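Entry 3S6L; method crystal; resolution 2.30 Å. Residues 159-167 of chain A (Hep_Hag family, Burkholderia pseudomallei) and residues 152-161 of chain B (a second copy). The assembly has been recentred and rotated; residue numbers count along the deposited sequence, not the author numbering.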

# COMPACT_ATOMS: atom_id res chain seq x y z
N ALA A 159 3.11 -11.50 20.09
CA ALA A 159 4.30 -12.29 19.76
C ALA A 159 5.36 -12.26 20.89
O ALA A 159 5.53 -11.25 21.59
CB ALA A 159 4.92 -11.80 18.46
N ALA A 160 6.06 -13.39 21.05
CA ALA A 160 7.19 -13.50 21.97
C ALA A 160 8.45 -13.19 21.19
O ALA A 160 8.67 -13.74 20.10
CB ALA A 160 7.28 -14.92 22.57
N ASN A 161 9.31 -12.33 21.74
CA ASN A 161 10.60 -12.11 21.10
C ASN A 161 11.68 -12.99 21.74
O ASN A 161 11.40 -13.69 22.74
CB ASN A 161 10.96 -10.62 21.03
CG ASN A 161 11.50 -10.07 22.35
OD1 ASN A 161 11.82 -10.81 23.27
ND2 ASN A 161 11.62 -8.78 22.42
N MET A 162 12.89 -12.97 21.17
CA MET A 162 13.97 -13.86 21.59
C MET A 162 14.45 -13.62 23.02
O MET A 162 14.75 -14.57 23.73
CB MET A 162 15.17 -13.76 20.63
CG MET A 162 14.98 -14.41 19.23
SD MET A 162 14.33 -16.08 19.25
CE MET A 162 15.64 -17.03 20.09
N ASN A 163 14.55 -12.35 23.44
CA ASN A 163 14.89 -12.04 24.84
C ASN A 163 13.97 -12.79 25.80
O ASN A 163 14.42 -13.32 26.82
CB ASN A 163 14.82 -10.54 25.11
CG ASN A 163 16.03 -9.78 24.56
OD1 ASN A 163 17.14 -10.29 24.56
ND2 ASN A 163 15.80 -8.55 24.08
N GLN A 164 12.69 -12.85 25.46
CA GLN A 164 11.70 -13.50 26.30
C GLN A 164 11.88 -15.01 26.27
O GLN A 164 11.77 -15.67 27.32
CB GLN A 164 10.29 -13.09 25.91
CG GLN A 164 10.05 -11.60 25.97
CD GLN A 164 8.66 -11.25 25.55
OE1 GLN A 164 8.31 -11.35 24.37
NE2 GLN A 164 7.83 -10.83 26.52
N LEU A 165 12.15 -15.56 25.09
CA LEU A 165 12.40 -16.99 24.97
C LEU A 165 13.61 -17.40 25.83
O LEU A 165 13.52 -18.33 26.63
CB LEU A 165 12.63 -17.38 23.50
CG LEU A 165 12.61 -18.89 23.25
CD1 LEU A 165 11.19 -19.37 23.04
CD2 LEU A 165 13.46 -19.27 22.06
N TRP A 166 14.72 -16.69 25.67
CA TRP A 166 15.92 -16.88 26.47
C TRP A 166 15.76 -16.68 27.98
O TRP A 166 16.50 -17.28 28.77
CB TRP A 166 17.00 -15.94 25.97
CG TRP A 166 17.42 -16.20 24.56
CD1 TRP A 166 17.37 -17.39 23.87
CD2 TRP A 166 18.03 -15.25 23.67
NE1 TRP A 166 17.90 -17.22 22.62
CE2 TRP A 166 18.32 -15.92 22.47
CE3 TRP A 166 18.38 -13.89 23.79
CZ2 TRP A 166 18.92 -15.28 21.39
CZ3 TRP A 166 18.97 -13.25 22.71
CH2 TRP A 166 19.24 -13.95 21.52
N GLY A 167 14.80 -15.85 28.39
CA GLY A 167 14.47 -15.66 29.80
C GLY A 167 13.79 -16.88 30.40
O GLY A 167 13.74 -17.04 31.61
N PRO B 152 13.82 -18.37 12.04
CA PRO B 152 14.10 -18.33 13.46
C PRO B 152 14.75 -17.01 13.87
O PRO B 152 15.58 -16.48 13.13
CB PRO B 152 15.04 -19.53 13.70
CG PRO B 152 15.47 -20.03 12.31
CD PRO B 152 14.41 -19.54 11.35
N GLY B 153 14.35 -16.47 15.01
CA GLY B 153 14.96 -15.23 15.51
C GLY B 153 16.43 -15.39 15.90
O GLY B 153 16.85 -16.48 16.29
N ILE B 154 17.21 -14.31 15.78
CA ILE B 154 18.65 -14.32 16.07
C ILE B 154 19.01 -13.33 17.20
O ILE B 154 19.64 -13.71 18.18
CB ILE B 154 19.51 -14.01 14.80
CG1 ILE B 154 19.33 -15.12 13.74
CG2 ILE B 154 21.02 -13.84 15.18
CD1 ILE B 154 20.00 -14.78 12.35
N ASP B 155 18.59 -12.06 17.05
CA ASP B 155 18.80 -11.03 18.06
C ASP B 155 17.65 -11.01 19.08
O ASP B 155 16.54 -11.46 18.79
CB ASP B 155 18.99 -9.65 17.42
CG ASP B 155 20.24 -9.57 16.56
OD1 ASP B 155 21.33 -10.02 17.00
OD2 ASP B 155 20.14 -9.06 15.42
N GLY B 156 17.92 -10.47 20.27
CA GLY B 156 16.94 -10.40 21.35
C GLY B 156 15.58 -9.86 20.95
O GLY B 156 14.54 -10.33 21.45
N THR B 157 15.58 -8.90 20.04
CA THR B 157 14.33 -8.27 19.61
C THR B 157 13.82 -8.83 18.29
O THR B 157 13.06 -8.15 17.61
CB THR B 157 14.43 -6.73 19.52
OG1 THR B 157 15.45 -6.35 18.58
CG2 THR B 157 14.71 -6.13 20.88
N ASP B 158 14.25 -10.04 17.94
CA ASP B 158 13.65 -10.78 16.82
C ASP B 158 12.50 -11.64 17.36
O ASP B 158 12.55 -12.09 18.51
CB ASP B 158 14.68 -11.69 16.14
CG ASP B 158 15.75 -10.92 15.38
OD1 ASP B 158 15.65 -9.67 15.28
OD2 ASP B 158 16.70 -11.57 14.88
N ALA B 159 11.47 -11.88 16.55
CA ALA B 159 10.42 -12.80 16.95
C ALA B 159 10.95 -14.22 17.08
O ALA B 159 11.87 -14.64 16.34
CB ALA B 159 9.27 -12.78 15.96
N ALA B 160 10.36 -14.97 18.01
CA ALA B 160 10.64 -16.40 18.17
C ALA B 160 9.62 -17.23 17.39
O ALA B 160 8.41 -16.99 17.47
CB ALA B 160 10.61 -16.77 19.66
N ASN B 161 10.08 -18.24 16.66
CA ASN B 161 9.12 -19.16 16.05
C ASN B 161 8.88 -20.46 16.83
O ASN B 161 9.52 -20.70 17.84
CB ASN B 161 9.47 -19.41 14.58
CG ASN B 161 10.68 -20.32 14.41
OD1 ASN B 161 11.11 -21.00 15.34
ND2 ASN B 161 11.21 -20.34 13.19

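This is a backbone-led contact in which the loop and first turn leading into a helix of chain A dock against a loop of chain B through three main-chain hydrogen bonds, with A:Met162 the most covered residue of chain A (83 Å²) and packed on B:Ala160.

The first bond runs from B:Ala160 N to A:Ala160 O at 3.0 Å and is nearly linear, with an angle of 169° at the hydrogen. The second returns from A:Met162 N to B:Asp158 O at 2.8 Å, more bent at 138°. Together they flank a single beta bridge between A:Asn161 and B:Ala159, whose CA atoms lie 4.2 Å apart. The third, from A:Asn163 N to B:Gly156 O, measures 2.8 Å and 164°. Amide groups in the first turn of a helix lack acceptors from within that helix, so chain B's carbonyls serve two of them here.

Within chain A, A:Asn161 caps the helix: A:Gln164 N donates to A:Asn161 OD1 at 3.1 Å, and A:Asn161 N donates in return to A:Gln164 OE1 at 3.0 Å. Chain B's loop is held by a type I turn from B:Asp155 to B:Asp158, closed by B:Asp158 N to B:Asp155 O at 2.8 Å. B:Asp158 OD2 also accepts from both B:Ile154 N and B:Asp155 N, each at 2.9 Å.

A:Met162, all three chi angles in m, points its CA-to-CB bond toward chain B, and its SD lies 3.8 Å from B:Ala160 CB. Two glycines leave no room for a CB: an ideal CB on B:Gly153 would sit 2.7 Å from A:Met162 CG and 2.3 Å from B:Ala159 O in its own chain, and one on B:Gly156 would sit 2.2 Å from A:Asn163 OD1. Further along the helix, A:Trp166 meets B:Ile154 O with its ring edge, A:Trp166 CH2 to B:Ile154 O being 3.4 Å. The two stretches bury 508 Å² in total.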